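Local coordinates for DMATS type aromatic prenyltransferase (Micromonospora olivasterospora, PDB 6ZRY), which probably transfers a dimethylallyl group to the indole ring of tryptophan, as an aromatic prenyltransferase of the ABBA-barrel fold, at residues D56-N68 and G340-V352. Numbering follows the deposited sequence.
Sequences DDHTPVEFSIAFN and GVTVYLSAEAYRV. With TRP (tryptophan), chain C.
Asp57 OD2 is gripped by two successive backbone amides of the loop after strand 341-346: Tyr350 N, 2.8 Å from it and above the carboxylate plane, and Arg351 N, which meets its anti lone pair. With CG between the backbone N and the carbonyl carbon (chi1 76°), the carboxylate turns one oxygen across to that loop and the other forward to Thr59. Asp57 OD1 accepts from Thr59 N, an Asx turn, and from the hydroxyl Thr59 OG1 at 2.7 Å. A water donates to Asp57 OD1 and accepts from Glu348 N. Replacing Asp57 by alanine removes both oxygens, and is likely to leave the amides of Tyr350 and Arg351 without their acceptor and the Asx turn unfastened. Thr59 is two-sided, its hydroxyl serving Asp57 while CG2 packs on Ala347 CB at 3.7 Å.

Beyond a water joining Val61 O to Ala347 N, the strands pair antiparallel and close the barrel between its first and last strands. Phe63, Ile65 and Phe67 with Val341, Val343 and Leu345 form an apolar face, with helix 6-21 against Phe63; Val343 CG2 meets the Phe67 ring at its edge, 4.0 Å from CE2. On the other face, small Ser64 lets the Tyr344 ring lie against it, Ser64 CB 3.6 Å from Tyr344 CD2. Extended Glu62 reaches into the barrel, where Glu62 OE2 accepts a hydrogen bond from the indole NE1 of bound tryptophan at 2.7 Å. Such a bond would probably orient the indole and make its ring more electron-rich, consistent with electrophilic prenylation.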
loop_
_atom_site.group_PDB
_atom_site.type_symbol
_atom_site.label_atom_id
_atom_site.label_comp_id
_atom_site.label_asym_id
_atom_site.label_seq_id
_atom_site.Cartn_x
_atom_site.Cartn_y
_atom_site.Cartn_z
ATOM N N ASP A 56 -12.002 -1.729 1.101
ATOM C CA ASP A 56 -13.145 -2.051 1.994
ATOM C C ASP A 56 -14.317 -2.592 1.165
ATOM O O ASP A 56 -15.015 -3.485 1.678
ATOM C CB ASP A 56 -13.604 -0.837 2.808
ATOM C CG ASP A 56 -12.668 -0.444 3.952
ATOM O OD1 ASP A 56 -11.636 -1.123 4.174
ATOM O OD2 ASP A 56 -12.957 0.562 4.603
ATOM N N ASP A 57 -14.553 -2.067 -0.045
ATOM C CA ASP A 57 -15.702 -2.487 -0.878
ATOM C C ASP A 57 -15.302 -3.653 -1.795
ATOM O O ASP A 57 -16.147 -4.078 -2.572
ATOM C CB ASP A 57 -16.334 -1.313 -1.632
ATOM C CG ASP A 57 -15.585 -0.797 -2.848
ATOM O OD1 ASP A 57 -14.407 -1.141 -3.023
ATOM O OD2 ASP A 57 -16.210 -0.068 -3.634
ATOM N N HIS A 58 -14.064 -4.171 -1.640
ATOM C CA HIS A 58 -13.518 -5.365 -2.332
ATOM C C HIS A 58 -13.183 -5.070 -3.800
ATOM O O HIS A 58 -12.909 -6.034 -4.552
ATOM C CB HIS A 58 -14.462 -6.554 -2.168
ATOM C CG HIS A 58 -14.694 -6.892 -0.738
ATOM N ND1 HIS A 58 -13.653 -7.107 0.133
ATOM C CD2 HIS A 58 -15.826 -7.030 -0.013
ATOM C CE1 HIS A 58 -14.143 -7.375 1.335
ATOM N NE2 HIS A 58 -15.452 -7.353 1.267
ATOM N N THR A 59 -13.147 -3.807 -4.204
ATOM C CA THR A 59 -12.493 -3.419 -5.462
ATOM C C THR A 59 -11.053 -3.919 -5.362
ATOM O O THR A 59 -10.395 -3.631 -4.376
ATOM C CB THR A 59 -12.549 -1.917 -5.719
ATOM O OG1 THR A 59 -13.894 -1.427 -5.635
ATOM C CG2 THR A 59 -11.993 -1.594 -7.080
ATOM N N PRO A 60 -10.518 -4.706 -6.324
ATOM C CA PRO A 60 -9.156 -5.231 -6.183
ATOM C C PRO A 60 -8.022 -4.271 -6.566
ATOM O O PRO A 60 -6.960 -4.714 -6.842
ATOM C CB PRO A 60 -9.187 -6.457 -7.122
ATOM C CG PRO A 60 -10.134 -6.025 -8.233
ATOM C CD PRO A 60 -11.200 -5.202 -7.539
ATOM N N VAL A 61 -8.285 -2.958 -6.501
ATOM C CA VAL A 61 -7.336 -1.874 -6.863
ATOM C C VAL A 61 -7.563 -0.696 -5.893
ATOM O O VAL A 61 -8.751 -0.438 -5.527
ATOM C CB VAL A 61 -7.494 -1.458 -8.347
ATOM C CG1 VAL A 61 -7.100 -0.003 -8.590
ATOM C CG2 VAL A 61 -6.715 -2.390 -9.283
ATOM N N GLU A 62 -6.477 -0.036 -5.489
ATOM C CA GLU A 62 -6.505 1.230 -4.700
ATOM C C GLU A 62 -5.492 2.178 -5.332
ATOM O O GLU A 62 -4.387 1.732 -5.665
ATOM C CB GLU A 62 -6.161 0.981 -3.241
ATOM C CG GLU A 62 -6.177 2.241 -2.409
ATOM C CD GLU A 62 -5.878 2.015 -0.939
ATOM O OE1 GLU A 62 -6.827 1.842 -0.148
ATOM O OE2 GLU A 62 -4.688 1.986 -0.615
ATOM N N PHE A 63 -5.862 3.430 -5.530
ATOM C CA PHE A 63 -4.997 4.470 -6.095
ATOM C C PHE A 63 -4.291 5.185 -4.956
ATOM O O PHE A 63 -4.796 5.163 -3.850
ATOM C CB PHE A 63 -5.823 5.474 -6.891
ATOM C CG PHE A 63 -6.590 4.877 -8.043
ATOM C CD1 PHE A 63 -5.924 4.425 -9.173
ATOM C CD2 PHE A 63 -7.969 4.739 -7.979
ATOM C CE1 PHE A 63 -6.626 3.875 -10.248
ATOM C CE2 PHE A 63 -8.669 4.191 -9.046
ATOM C CZ PHE A 63 -7.997 3.755 -10.177
ATOM N N SER A 64 -3.166 5.815 -5.239
ATOM C CA SER A 64 -2.545 6.780 -4.310
ATOM C C SER A 64 -1.756 7.804 -5.078
ATOM O O SER A 64 -1.318 7.509 -6.232
ATOM C CB SER A 64 -1.682 6.075 -3.262
ATOM O OG SER A 64 -0.632 5.331 -3.854
ATOM N N ILE A 65 -1.604 8.971 -4.477
ATOM C CA ILE A 65 -0.786 10.063 -5.008
ATOM C C ILE A 65 0.190 10.492 -3.905
ATOM O O ILE A 65 -0.239 10.729 -2.794
ATOM C CB ILE A 65 -1.664 11.176 -5.594
ATOM C CG1 ILE A 65 -0.811 12.316 -6.133
ATOM C CG2 ILE A 65 -2.732 11.641 -4.639
ATOM C CD1 ILE A 65 -1.517 13.120 -7.214
ATOM N N ALA A 66 1.461 10.449 -4.234
ATOM C CA ALA A 66 2.587 10.788 -3.352
ATOM C C ALA A 66 3.110 12.154 -3.751
ATOM O O ALA A 66 3.557 12.301 -4.884
ATOM C CB ALA A 66 3.653 9.721 -3.431
ATOM N N PHE A 67 3.069 13.098 -2.822
ATOM C CA PHE A 67 3.652 14.444 -2.981
ATOM C C PHE A 67 5.063 14.416 -2.426
ATOM O O PHE A 67 5.230 14.014 -1.286
ATOM C CB PHE A 67 2.762 15.471 -2.315
ATOM C CG PHE A 67 1.361 15.437 -2.835
ATOM C CD1 PHE A 67 1.016 16.135 -3.974
ATOM C CD2 PHE A 67 0.376 14.736 -2.157
ATOM C CE1 PHE A 67 -0.275 16.093 -4.452
ATOM C CE2 PHE A 67 -0.922 14.723 -2.626
ATOM C CZ PHE A 67 -1.252 15.417 -3.763
ATOM N N ASN A 68 6.023 14.758 -3.273
ATOM C CA ASN A 68 7.482 14.603 -3.053
ATOM C C ASN A 68 8.084 16.009 -3.065
ATOM O O ASN A 68 7.699 16.771 -3.932
ATOM C CB ASN A 68 8.139 13.720 -4.142
ATOM C CG ASN A 68 7.336 12.503 -4.576
ATOM O OD1 ASN A 68 7.108 11.581 -3.780
ATOM N ND2 ASN A 68 6.937 12.464 -5.859
ATOM N N GLY A 340 7.995 12.879 2.176
ATOM C CA GLY A 340 6.750 13.501 1.674
ATOM C C GLY A 340 5.478 12.860 2.231
ATOM O O GLY A 340 5.557 12.101 3.188
ATOM N N VAL A 341 4.334 13.169 1.624
ATOM C CA VAL A 341 2.989 12.756 2.120
ATOM C C VAL A 341 2.265 12.021 1.000
ATOM O O VAL A 341 2.296 12.515 -0.140
ATOM C CB VAL A 341 2.194 13.974 2.604
ATOM C CG1 VAL A 341 0.746 13.625 2.917
ATOM C CG2 VAL A 341 2.867 14.605 3.809
ATOM N N THR A 342 1.639 10.897 1.308
ATOM C CA THR A 342 0.887 10.085 0.319
ATOM C C THR A 342 -0.577 9.990 0.733
ATOM O O THR A 342 -0.861 9.783 1.889
ATOM C CB THR A 342 1.512 8.704 0.112
ATOM O OG1 THR A 342 2.885 8.898 -0.228
ATOM C CG2 THR A 342 0.818 7.915 -0.972
ATOM N N VAL A 343 -1.465 10.153 -0.227
ATOM C CA VAL A 343 -2.927 10.107 -0.016
ATOM C C VAL A 343 -3.434 8.913 -0.806
ATOM O O VAL A 343 -3.069 8.790 -1.979
ATOM C CB VAL A 343 -3.592 11.430 -0.460
ATOM C CG1 VAL A 343 -5.065 11.447 -0.109
ATOM C CG2 VAL A 343 -2.883 12.635 0.155
ATOM N N TYR A 344 -4.198 8.050 -0.159
ATOM C CA TYR A 344 -4.673 6.771 -0.736
ATOM C C TYR A 344 -6.142 6.990 -1.049
ATOM O O TYR A 344 -6.906 7.362 -0.114
ATOM C CB TYR A 344 -4.356 5.620 0.213
ATOM C CG TYR A 344 -2.892 5.453 0.485
ATOM C CD1 TYR A 344 -2.247 6.309 1.352
ATOM C CD2 TYR A 344 -2.144 4.446 -0.111
ATOM C CE1 TYR A 344 -0.899 6.187 1.625
ATOM C CE2 TYR A 344 -0.778 4.322 0.140
ATOM C CZ TYR A 344 -0.170 5.181 1.034
ATOM O OH TYR A 344 1.162 5.122 1.315
ATOM N N LEU A 345 -6.511 6.825 -2.316
ATOM C CA LEU A 345 -7.860 7.140 -2.831
ATOM C C LEU A 345 -8.561 5.867 -3.328
ATOM O O LEU A 345 -7.993 5.133 -4.169
ATOM C CB LEU A 345 -7.711 8.182 -3.940
ATOM C CG LEU A 345 -7.126 9.520 -3.506
ATOM C CD1 LEU A 345 -6.883 10.420 -4.721
ATOM C CD2 LEU A 345 -8.042 10.215 -2.520
ATOM N N SER A 346 -9.744 5.603 -2.788
ATOM C CA SER A 346 -10.544 4.407 -3.086
ATOM C C SER A 346 -11.283 4.553 -4.423
ATOM O O SER A 346 -11.844 5.596 -4.695
ATOM C CB SER A 346 -11.520 4.135 -1.980
ATOM O OG SER A 346 -10.854 4.000 -0.732
ATOM N N ALA A 347 -11.338 3.485 -5.194
ATOM C CA ALA A 347 -12.118 3.415 -6.440
ATOM C C ALA A 347 -13.620 3.533 -6.152
ATOM O O ALA A 347 -14.323 4.094 -6.977
ATOM C CB ALA A 347 -11.792 2.126 -7.151
ATOM N N GLU A 348 -14.092 2.992 -5.039
ATOM C CA GLU A 348 -15.529 2.943 -4.697
ATOM C C GLU A 348 -16.320 2.395 -5.903
ATOM O O GLU A 348 -17.415 2.940 -6.235
ATOM C CB GLU A 348 -16.047 4.321 -4.304
ATOM C CG GLU A 348 -15.391 4.906 -3.064
ATOM C CD GLU A 348 -15.967 6.238 -2.585
ATOM O OE1 GLU A 348 -16.047 6.419 -1.391
ATOM O OE2 GLU A 348 -16.267 7.133 -3.449
ATOM N N ALA A 349 -15.830 1.333 -6.517
ATOM C CA ALA A 349 -16.507 0.691 -7.657
ATOM C C ALA A 349 -17.791 -0.007 -7.172
ATOM O O ALA A 349 -18.718 -0.136 -7.988
ATOM C CB ALA A 349 -15.580 -0.254 -8.374
ATOM N N TYR A 350 -17.858 -0.435 -5.919
ATOM C CA TYR A 350 -18.971 -1.269 -5.390
ATOM C C TYR A 350 -19.792 -0.553 -4.342
ATOM O O TYR A 350 -20.996 -0.817 -4.309
ATOM C CB TYR A 350 -18.433 -2.580 -4.826
ATOM C CG TYR A 350 -17.920 -3.495 -5.891
ATOM C CD1 TYR A 350 -18.785 -4.004 -6.842
ATOM C CD2 TYR A 350 -16.574 -3.801 -6.006
ATOM C CE1 TYR A 350 -18.341 -4.823 -7.858
ATOM C CE2 TYR A 350 -16.100 -4.603 -7.033
ATOM C CZ TYR A 350 -16.989 -5.125 -7.960
ATOM O OH TYR A 350 -16.536 -5.931 -8.950
ATOM N N ARG A 351 -19.173 0.255 -3.483
ATOM C CA ARG A 351 -19.861 0.875 -2.336
ATOM C C ARG A 351 -19.205 2.208 -2.008
ATOM O O ARG A 351 -17.942 2.304 -2.108
ATOM C CB ARG A 351 -19.825 -0.098 -1.148
ATOM C CG ARG A 351 -20.713 0.303 0.012
ATOM C CD ARG A 351 -20.938 -0.840 0.976
ATOM N NE ARG A 351 -21.864 -0.440 2.043
ATOM C CZ ARG A 351 -21.526 0.179 3.184
ATOM N NH1 ARG A 351 -20.255 0.470 3.455
ATOM N NH2 ARG A 351 -22.472 0.494 4.057
ATOM N N VAL A 352 -20.018 3.210 -1.686
ATOM C CA VAL A 352 -19.568 4.440 -0.980
ATOM C C VAL A 352 -19.961 4.229 0.469
ATOM O O VAL A 352 -21.130 4.143 0.706
ATOM C CB VAL A 352 -20.201 5.701 -1.569
ATOM C CG1 VAL A 352 -19.850 6.950 -0.771
ATOM C CG2 VAL A 352 -19.826 5.868 -3.027
HETATM N N TRP C . -7.388 -2.213 2.515
HETATM C CA TRP C . -6.350 -2.895 3.363
HETATM C C TRP C . -6.249 -2.187 4.716
HETATM O O TRP C . -5.626 -2.732 5.646
HETATM C CB TRP C . -4.988 -2.951 2.646
HETATM C CG TRP C . -4.375 -1.618 2.350
HETATM C CD1 TRP C . -4.636 -0.806 1.279
HETATM C CD2 TRP C . -3.375 -0.937 3.132
HETATM N NE1 TRP C . -3.873 0.332 1.351
HETATM C CE2 TRP C . -3.082 0.276 2.467
HETATM C CE3 TRP C . -2.688 -1.239 4.318
HETATM C CZ2 TRP C . -2.152 1.194 2.961
HETATM C CZ3 TRP C . -1.768 -0.332 4.802
HETATM C CH2 TRP C . -1.501 0.861 4.128
HETATM O OXT TRP C . -6.794 -1.076 4.897
HETATM O O HOH W 1 -12.806 1.029 -3.265
HETATM O O HOH W 2 -10.097 1.140 -3.788
HETATM O O HOH W 3 -9.397 1.724 -1.045
#